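Long-range contacts in spore germination protein B3 (Bacillus subtilis subsp. subtilis, PDB 3N54), which takes part in the germination response of spores to a mixture of L-asparagine, glucose, fructose and potassium ions, as a membrane lipoprotein of a germinant receptor: residues 247-252 / 332-337; 279-284 / 336-341. All coordinates share one frame; numbering follows the deposited sequence.

Contact 1: residues 247-252 / 332-337; sequences FHISVK and TDFKYD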
ATOM      1  N   PHE A 247      -5.964  22.240  -9.094  1.00 79.11           N
ATOM      2  CA  PHE A 247      -5.899  21.119 -10.027  1.00 77.03           C
ATOM      3  C   PHE A 247      -7.182  20.975 -10.829  1.00 77.17           C
ATOM      4  O   PHE A 247      -8.240  20.725 -10.263  1.00 75.47           O
ATOM      5  CB  PHE A 247      -5.633  19.802  -9.286  1.00 72.76           C
ATOM      6  CG  PHE A 247      -4.192  19.585  -8.917  1.00 72.71           C
ATOM      7  CD1 PHE A 247      -3.314  19.007  -9.819  1.00 73.46           C
ATOM      8  CD2 PHE A 247      -3.720  19.938  -7.665  1.00 72.86           C
ATOM      9  CE1 PHE A 247      -1.982  18.798  -9.484  1.00 73.31           C
ATOM     10  CE2 PHE A 247      -2.389  19.731  -7.321  1.00 72.78           C
ATOM     11  CZ  PHE A 247      -1.520  19.162  -8.232  1.00 72.79           C
ATOM     12  N   HIS A 248      -7.083  21.143 -12.144  1.00 79.60           N
ATOM     13  CA  HIS A 248      -8.198  20.878 -13.044  1.00 80.32           C
ATOM     14  C   HIS A 248      -8.042  19.450 -13.535  1.00 77.44           C
ATOM     15  O   HIS A 248      -7.145  19.153 -14.327  1.00 78.84           O
ATOM     16  CB  HIS A 248      -8.219  21.841 -14.230  1.00 85.68           C
ATOM     17  CG  HIS A 248      -8.693  23.216 -13.886  1.00 88.93           C
ATOM     18  ND1 HIS A 248      -7.887  24.152 -13.276  1.00 90.64           N
ATOM     19  CD2 HIS A 248      -9.888  23.820 -14.083  1.00 91.41           C
ATOM     20  CE1 HIS A 248      -8.567  25.271 -13.107  1.00 94.17           C
ATOM     21  NE2 HIS A 248      -9.785  25.096 -13.588  1.00 94.64           N
ATOM     22  N   ILE A 249      -8.907  18.568 -13.052  1.00 73.77           N
ATOM     23  CA  ILE A 249      -8.856  17.163 -13.409  1.00 71.24           C
ATOM     24  C   ILE A 249     -10.013  16.816 -14.330  1.00 72.60           C
ATOM     25  O   ILE A 249     -11.175  17.080 -14.013  1.00 72.38           O
ATOM     26  CB  ILE A 249      -8.912  16.270 -12.161  1.00 66.73           C
ATOM     27  CG1 ILE A 249      -7.716  16.570 -11.252  1.00 65.59           C
ATOM     28  CG2 ILE A 249      -8.949  14.799 -12.561  1.00 65.03           C
ATOM     29  CD1 ILE A 249      -7.574  15.626 -10.072  1.00 61.79           C
ATOM     30  N   SER A 250      -9.682  16.227 -15.471  1.00 74.25           N
ATOM     31  CA  SER A 250     -10.659  15.808 -16.454  1.00 76.52           C
ATOM     32  C   SER A 250     -10.667  14.293 -16.494  1.00 74.08           C
ATOM     33  O   SER A 250      -9.612  13.676 -16.591  1.00 73.81           O
ATOM     34  CB  SER A 250     -10.301  16.373 -17.828  1.00 81.84           C
ATOM     35  OG  SER A 250     -11.283  16.037 -18.791  1.00 85.01           O
ATOM     36  N   VAL A 251     -11.849  13.693 -16.400  1.00 73.09           N
ATOM     37  CA  VAL A 251     -11.989  12.244 -16.446  1.00 71.19           C
ATOM     38  C   VAL A 251     -12.936  11.872 -17.579  1.00 74.56           C
ATOM     39  O   VAL A 251     -14.081  12.321 -17.613  1.00 75.65           O
ATOM     40  CB  VAL A 251     -12.528  11.670 -15.108  1.00 66.97           C
ATOM     41  CG1 VAL A 251     -12.769  10.174 -15.218  1.00 65.58           C
ATOM     42  CG2 VAL A 251     -11.568  11.969 -13.969  1.00 63.46           C
ATOM     43  N   LYS A 252     -12.439  11.070 -18.514  1.00 76.68           N
ATOM     44  CA  LYS A 252     -13.240  10.557 -19.613  1.00 80.38           C
ATOM     45  C   LYS A 252     -13.244   9.040 -19.514  1.00 78.85           C
ATOM     46  O   LYS A 252     -12.188   8.412 -19.566  1.00 78.30           O
ATOM     47  CB  LYS A 252     -12.682  11.018 -20.960  1.00 85.67           C
ATOM     48  CG  LYS A 252     -12.864  12.507 -21.223  1.00 88.67           C
ATOM     49  CD  LYS A 252     -12.434  12.888 -22.638  1.00 95.27           C
ATOM     50  CE  LYS A 252     -12.816  14.325 -22.969  1.00 99.14           C
ATOM     51  NZ  LYS A 252     -12.528  14.676 -24.392  1.00106.19           N
ATOM     52  N   THR A 332      -4.798  22.985  -1.365  1.00 63.48           N
ATOM     53  CA  THR A 332      -5.090  22.956  -2.793  1.00 63.51           C
ATOM     54  C   THR A 332      -6.577  22.739  -3.075  1.00 63.66           C
ATOM     55  O   THR A 332      -7.263  22.043  -2.330  1.00 63.60           O
ATOM     56  CB  THR A 332      -4.254  21.855  -3.490  1.00 63.48           C
ATOM     57  OG1 THR A 332      -2.860  22.105  -3.263  1.00 63.58           O
ATOM     58  CG2 THR A 332      -4.522  21.823  -4.981  1.00 63.02           C
ATOM     59  N   ASP A 333      -7.062  23.351  -4.154  1.00 63.86           N
ATOM     60  CA  ASP A 333      -8.446  23.203  -4.592  1.00 64.16           C
ATOM     61  C   ASP A 333      -8.497  22.320  -5.828  1.00 63.96           C
ATOM     62  O   ASP A 333      -7.558  22.297  -6.622  1.00 63.98           O
ATOM     63  CB  ASP A 333      -9.071  24.566  -4.910  1.00 64.48           C
ATOM     64  CG  ASP A 333      -9.167  25.468  -3.691  1.00 65.45           C
ATOM     65  OD1 ASP A 333     -10.120  26.272  -3.628  1.00 67.74           O
ATOM     66  OD2 ASP A 333      -8.300  25.377  -2.793  1.00 66.89           O
ATOM     67  N   PHE A 334      -9.604  21.605  -5.991  1.00 63.82           N
ATOM     68  CA  PHE A 334      -9.782  20.705  -7.118  1.00 63.79           C
ATOM     69  C   PHE A 334     -11.069  21.024  -7.860  1.00 64.06           C
ATOM     70  O   PHE A 334     -12.102  21.288  -7.243  1.00 64.09           O
ATOM     71  CB  PHE A 334      -9.800  19.249  -6.637  1.00 63.73           C
ATOM     72  CG  PHE A 334      -8.508  18.805  -6.012  1.00 62.89           C
ATOM     73  CD1 PHE A 334      -8.242  19.071  -4.680  1.00 62.39           C
ATOM     74  CD2 PHE A 334      -7.551  18.135  -6.764  1.00 62.88           C
ATOM     75  CE1 PHE A 334      -7.041  18.675  -4.101  1.00 62.79           C
ATOM     76  CE2 PHE A 334      -6.348  17.735  -6.196  1.00 62.52           C
ATOM     77  CZ  PHE A 334      -6.091  18.006  -4.863  1.00 62.55           C
ATOM     78  N   LYS A 335     -10.985  21.007  -9.185  1.00 64.27           N
ATOM     79  CA  LYS A 335     -12.125  21.229 -10.053  1.00 64.62           C
ATOM     80  C   LYS A 335     -12.182  20.040 -10.994  1.00 64.53           C
ATOM     81  O   LYS A 335     -11.230  19.781 -11.729  1.00 64.88           O
ATOM     82  CB  LYS A 335     -11.962  22.526 -10.845  1.00 64.90           C
ATOM     83  CG  LYS A 335     -11.834  23.786  -9.988  1.00 66.05           C
ATOM     84  CD  LYS A 335     -13.136  24.123  -9.272  1.00 67.63           C
ATOM     85  CE  LYS A 335     -13.039  25.453  -8.531  1.00 68.65           C
ATOM     86  NZ  LYS A 335     -12.015  25.417  -7.444  1.00 69.70           N
ATOM     87  N   TYR A 336     -13.293  19.317 -10.969  1.00 64.40           N
ATOM     88  CA  TYR A 336     -13.421  18.090 -11.738  1.00 64.32           C
ATOM     89  C   TYR A 336     -14.316  18.275 -12.952  1.00 64.93           C
ATOM     90  O   TYR A 336     -15.284  19.026 -12.910  1.00 65.24           O
ATOM     91  CB  TYR A 336     -13.978  16.973 -10.850  1.00 63.97           C
ATOM     92  CG  TYR A 336     -13.188  16.769  -9.577  1.00 62.40           C
ATOM     93  CD1 TYR A 336     -12.135  15.861  -9.523  1.00 60.99           C
ATOM     94  CD2 TYR A 336     -13.481  17.498  -8.431  1.00 60.99           C
ATOM     95  CE1 TYR A 336     -11.399  15.678  -8.357  1.00 59.79           C
ATOM     96  CE2 TYR A 336     -12.752  17.320  -7.263  1.00 60.30           C
ATOM     97  CZ  TYR A 336     -11.713  16.409  -7.233  1.00 59.43           C
ATOM     98  OH  TYR A 336     -10.992  16.235  -6.074  1.00 58.40           O
ATOM     99  N   ASP A 337     -13.968  17.592 -14.036  1.00 65.49           N
ATOM    100  CA  ASP A 337     -14.785  17.555 -15.233  1.00 65.97           C
ATOM    101  C   ASP A 337     -14.892  16.086 -15.611  1.00 66.18           C
ATOM    102  O   ASP A 337     -13.998  15.527 -16.245  1.00 66.37           O
ATOM    103  CB  ASP A 337     -14.164  18.394 -16.352  1.00 66.22           C
ATOM    104  CG  ASP A 337     -15.043  18.465 -17.597  1.00 66.91           C
ATOM    105  OD1 ASP A 337     -14.954  19.481 -18.318  1.00 68.82           O
ATOM    106  OD2 ASP A 337     -15.822  17.522 -17.860  1.00 66.91           O
TER
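Residues 247-252 and 332-337 form the parallel strand pair at one border of the mixed four-stranded sheet in the C-terminal part of the chain, Phe247 standing opposite Phe334 and Ile249 opposite Tyr336. Five backbone hydrogen bonds alternate in direction between the strands. Two are nearly straight, at about 170°: Lys335 N to Phe247 O (3.0 Å) and Val251 N to Asp337 O (2.8 Å).

One face carries Phe247, Ile249, Phe334 and Tyr336. The rings of Phe247 and Phe334 are nearly parallel (planes at 12°) but slid apart, centroids 5.5 Å from each other, so that they barely overlap; the closest contact between the two side chains is Phe247 CB to Phe334 CD2 at 3.6 Å. Thr332 CG2 reaches the edge of the Phe247 ring, 3.4 Å from its CD2, while Thr332 OG1 bonds to Ile328 O. Ile249 CD1 lies 4.2 Å from Phe334 CD2, at the edge of that ring. On the other face, Lys335 CB comes within 4.1 Å of His248 CD2.

Strand 223-240 flanks 247-252 on its other side, bonding through His248 and Ser250. Helix 306-313 packs on Phe247, helix 271-299 on Phe334 and Tyr336, and helix 198-208 on Ile249.

Contact 2: residues 279-284 / 336-341; sequences IFEKKL and YDISFK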
ATOM      1  N   ILE A 279     -25.749  10.856 -13.593  1.00 66.20           N
ATOM      2  CA  ILE A 279     -25.865  10.242 -12.269  1.00 62.25           C
ATOM      3  C   ILE A 279     -24.547   9.584 -11.859  1.00 59.10           C
ATOM      4  O   ILE A 279     -24.075   9.785 -10.742  1.00 56.48           O
ATOM      5  CB  ILE A 279     -27.003   9.200 -12.213  1.00 62.63           C
ATOM      6  CG1 ILE A 279     -28.359   9.878 -12.406  1.00 65.23           C
ATOM      7  CG2 ILE A 279     -26.995   8.469 -10.881  1.00 59.11           C
ATOM      8  CD1 ILE A 279     -29.529   8.921 -12.397  1.00 65.97           C
ATOM      9  N   PHE A 280     -23.956   8.808 -12.766  1.00 59.51           N
ATOM     10  CA  PHE A 280     -22.678   8.151 -12.497  1.00 57.04           C
ATOM     11  C   PHE A 280     -21.561   9.175 -12.304  1.00 56.13           C
ATOM     12  O   PHE A 280     -20.732   9.034 -11.409  1.00 53.56           O
ATOM     13  CB  PHE A 280     -22.286   7.208 -13.639  1.00 58.79           C
ATOM     14  CG  PHE A 280     -23.210   6.034 -13.822  1.00 59.46           C
ATOM     15  CD1 PHE A 280     -23.437   5.141 -12.785  1.00 56.90           C
ATOM     16  CD2 PHE A 280     -23.809   5.791 -15.052  1.00 62.84           C
ATOM     17  CE1 PHE A 280     -24.274   4.049 -12.958  1.00 58.51           C
ATOM     18  CE2 PHE A 280     -24.643   4.698 -15.234  1.00 64.12           C
ATOM     19  CZ  PHE A 280     -24.878   3.826 -14.184  1.00 61.96           C
ATOM     20  N   GLU A 281     -21.543  10.196 -13.158  1.00 58.89           N
ATOM     21  CA  GLU A 281     -20.541  11.264 -13.094  1.00 58.86           C
ATOM     22  C   GLU A 281     -20.569  11.985 -11.758  1.00 56.58           C
ATOM     23  O   GLU A 281     -19.528  12.164 -11.123  1.00 54.95           O
ATOM     24  CB  GLU A 281     -20.767  12.282 -14.214  1.00 62.96           C
ATOM     25  CG  GLU A 281     -20.347  11.807 -15.598  1.00 65.80           C
ATOM     26  CD  GLU A 281     -21.020  12.589 -16.723  1.00 70.76           C
ATOM     27  OE1 GLU A 281     -21.577  13.678 -16.464  1.00 71.85           O
ATOM     28  OE2 GLU A 281     -20.993  12.106 -17.871  1.00 73.51           O
ATOM     29  N   LYS A 282     -21.762  12.400 -11.340  1.00 57.02           N
ATOM     30  CA  LYS A 282     -21.932  13.115 -10.075  1.00 55.74           C
ATOM     31  C   LYS A 282     -21.515  12.266  -8.878  1.00 52.16           C
ATOM     32  O   LYS A 282     -20.949  12.786  -7.919  1.00 50.89           O
ATOM     33  CB  LYS A 282     -23.379  13.593  -9.900  1.00 57.48           C
ATOM     34  CG  LYS A 282     -23.743  14.821 -10.731  1.00 61.90           C
ATOM     35  CD  LYS A 282     -25.180  15.271 -10.451  1.00 64.75           C
ATOM     36  CE  LYS A 282     -25.438  16.677 -10.963  1.00 69.15           C
ATOM     37  NZ  LYS A 282     -26.794  17.174 -10.596  1.00 71.10           N
ATOM     38  N   LYS A 283     -21.794  10.965  -8.934  1.00 50.96           N
ATOM     39  CA  LYS A 283     -21.412  10.061  -7.852  1.00 48.22           C
ATOM     40  C   LYS A 283     -19.890   9.989  -7.712  1.00 46.69           C
ATOM     41  O   LYS A 283     -19.362  10.110  -6.611  1.00 45.15           O
ATOM     42  CB  LYS A 283     -22.000   8.658  -8.055  1.00 47.94           C
ATOM     43  CG  LYS A 283     -21.508   7.650  -7.020  1.00 45.34           C
ATOM     44  CD  LYS A 283     -22.339   6.386  -7.002  1.00 45.30           C
ATOM     45  CE  LYS A 283     -21.692   5.321  -6.116  1.00 44.08           C
ATOM     46  NZ  LYS A 283     -21.320   5.823  -4.760  1.00 41.89           N
ATOM     47  N   LEU A 284     -19.189   9.802  -8.824  1.00 47.39           N
ATOM     48  CA  LEU A 284     -17.729   9.749  -8.783  1.00 46.46           C
ATOM     49  C   LEU A 284     -17.183  11.036  -8.171  1.00 46.44           C
ATOM     50  O   LEU A 284     -16.268  11.004  -7.342  1.00 45.13           O
ATOM     51  CB  LEU A 284     -17.141   9.533 -10.185  1.00 47.98           C
ATOM     52  CG  LEU A 284     -15.627   9.318 -10.281  1.00 47.28           C
ATOM     53  CD1 LEU A 284     -15.206   8.070  -9.528  1.00 45.11           C
ATOM     54  CD2 LEU A 284     -15.173   9.222 -11.737  1.00 49.13           C
ATOM     55  N   TYR A 336     -13.293  19.317 -10.969  1.00 64.40           N
ATOM     56  CA  TYR A 336     -13.421  18.090 -11.738  1.00 64.32           C
ATOM     57  C   TYR A 336     -14.316  18.275 -12.952  1.00 64.93           C
ATOM     58  O   TYR A 336     -15.284  19.026 -12.910  1.00 65.24           O
ATOM     59  CB  TYR A 336     -13.978  16.973 -10.850  1.00 63.97           C
ATOM     60  CG  TYR A 336     -13.188  16.769  -9.577  1.00 62.40           C
ATOM     61  CD1 TYR A 336     -12.135  15.861  -9.523  1.00 60.99           C
ATOM     62  CD2 TYR A 336     -13.481  17.498  -8.431  1.00 60.99           C
ATOM     63  CE1 TYR A 336     -11.399  15.678  -8.357  1.00 59.79           C
ATOM     64  CE2 TYR A 336     -12.752  17.320  -7.263  1.00 60.30           C
ATOM     65  CZ  TYR A 336     -11.713  16.409  -7.233  1.00 59.43           C
ATOM     66  OH  TYR A 336     -10.992  16.235  -6.074  1.00 58.40           O
ATOM     67  N   ASP A 337     -13.968  17.592 -14.036  1.00 65.49           N
ATOM     68  CA  ASP A 337     -14.785  17.555 -15.233  1.00 65.97           C
ATOM     69  C   ASP A 337     -14.892  16.086 -15.611  1.00 66.18           C
ATOM     70  O   ASP A 337     -13.998  15.527 -16.245  1.00 66.37           O
ATOM     71  CB  ASP A 337     -14.164  18.394 -16.352  1.00 66.22           C
ATOM     72  CG  ASP A 337     -15.043  18.465 -17.597  1.00 66.91           C
ATOM     73  OD1 ASP A 337     -14.954  19.481 -18.318  1.00 68.82           O
ATOM     74  OD2 ASP A 337     -15.822  17.522 -17.860  1.00 66.91           O
ATOM     75  N   ILE A 338     -15.987  15.460 -15.201  1.00 66.44           N
ATOM     76  CA  ILE A 338     -16.164  14.032 -15.394  1.00 66.70           C
ATOM     77  C   ILE A 338     -17.180  13.774 -16.496  1.00 67.32           C
ATOM     78  O   ILE A 338     -18.289  14.298 -16.457  1.00 67.51           O
ATOM     79  CB  ILE A 338     -16.602  13.359 -14.079  1.00 66.50           C
ATOM     80  CG1 ILE A 338     -15.625  13.729 -12.956  1.00 66.30           C
ATOM     81  CG2 ILE A 338     -16.679  11.861 -14.252  1.00 65.90           C
ATOM     82  CD1 ILE A 338     -15.922  13.074 -11.633  1.00 66.73           C
ATOM     83  N   SER A 339     -16.789  12.965 -17.476  1.00 68.07           N
ATOM     84  CA  SER A 339     -17.640  12.647 -18.611  1.00 68.73           C
ATOM     85  C   SER A 339     -17.681  11.144 -18.847  1.00 69.26           C
ATOM     86  O   SER A 339     -16.669  10.528 -19.177  1.00 69.24           O
ATOM     87  CB  SER A 339     -17.134  13.366 -19.864  1.00 68.84           C
ATOM     88  OG  SER A 339     -17.962  13.087 -20.981  1.00 69.27           O
ATOM     89  N   PHE A 340     -18.859  10.561 -18.664  1.00 70.05           N
ATOM     90  CA  PHE A 340     -19.062   9.130 -18.844  1.00 70.76           C
ATOM     91  C   PHE A 340     -19.785   8.904 -20.162  1.00 71.67           C
ATOM     92  O   PHE A 340     -20.525   9.772 -20.625  1.00 71.72           O
ATOM     93  CB  PHE A 340     -19.887   8.555 -17.686  1.00 70.70           C
ATOM     94  CG  PHE A 340     -19.086   8.233 -16.443  1.00 70.14           C
ATOM     95  CD1 PHE A 340     -18.025   9.033 -16.025  1.00 69.83           C
ATOM     96  CD2 PHE A 340     -19.441   7.145 -15.657  1.00 69.74           C
ATOM     97  CE1 PHE A 340     -17.315   8.724 -14.875  1.00 69.75           C
ATOM     98  CE2 PHE A 340     -18.738   6.839 -14.503  1.00 69.60           C
ATOM     99  CZ  PHE A 340     -17.675   7.631 -14.112  1.00 69.60           C
ATOM    100  N   LYS A 341     -19.569   7.738 -20.762  1.00 72.78           N
ATOM    101  CA  LYS A 341     -20.211   7.381 -22.023  1.00 73.69           C
ATOM    102  C   LYS A 341     -20.598   5.909 -22.039  1.00 74.25           C
ATOM    103  O   LYS A 341     -19.729   5.037 -21.975  1.00 74.20           O
ATOM    104  CB  LYS A 341     -19.278   7.689 -23.201  1.00 73.93           C
ATOM    105  CG  LYS A 341     -19.100   9.184 -23.493  1.00 74.78           C
ATOM    106  CD  LYS A 341     -17.929   9.459 -24.439  1.00 75.99           C
ATOM    107  CE  LYS A 341     -16.577   9.323 -23.726  1.00 76.57           C
ATOM    108  NZ  LYS A 341     -15.422   9.590 -24.632  1.00 77.06           N
TER
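Glu281 has CG anti to its carbonyl carbon (chi1 -75°), and beyond CG the chain is extended, carrying the carboxylate across to the backbone of Phe340; Leu284 instead has CG anti to the backbone N, and its CD2 methyl meets both Ile338 and Phe340. The one hydrogen bond between the segments runs from Phe340 N to Glu281 OE2 at 2.8 Å and is almost perfectly straight, with 178° at the hydrogen. The donor approaches OE2 on its anti side, tilted out of the carboxylate plane. Glu281 OE1 lies 3.3 Å from Ile338 O, two acceptors with no bond between them; the Phe340 amide on OE2 probably offsets this unfavourable approach.

Helix 271-299 runs obliquely, nearer antiparallel than perpendicular, over 333-342, an edge strand of the mixed sheet; the axes of 279-284 and 336-341 come within 7.8 Å of each other, with their directions at 143°. Ile338 and Phe340, alternate residues of the strand, direct their CB atoms at the helix, whereas Ser339 between them turns away.

The Phe340 ring is met from several directions. Phe280 C and Glu281 CA lie over one face, and Phe280 CB comes to 3.5 Å from Phe340 CD2. Glu281 CG also packs against this ring, 3.6 Å from Phe340 CD1, so the aliphatic part of the glutamate adds apolar contact beside its polar bond. Leu284 CD2 sits in the ring plane at the edge, 3.8 Å from Phe340 CZ, the two side chains crossing at about a right angle. The same methyl is 3.9 Å from Ile338 CD1. Trp206 of helix 198-208 and Phe227 of strand 223-240 also meet the Phe340 ring, and the Phe280 ring meets Phe227 as well.

Overall arrangement
From the N-terminal side, the chain runs through strand 245-258, then helix 271-299 and shorter helices, and returns as strand 333-342. Contact 1 closes the longer excursion, with 79 mostly helical residues between its segments. Contact 2 closes a loop with 51 residues between its segments. The order is 247-252, 279-284, 332-337, 336-341, and Ile338 and Phe340, which touch the helix, lie past the end of contact 1, so the two loops cross rather than nest. Their centres are about 11 Å apart. Val251 O and Ser339 N, 2.8 Å apart in a probable hydrogen bond, join them directly. Strand 333-342 is thus tied edgewise to the sheet by contact 1 and to the long helix by contact 2.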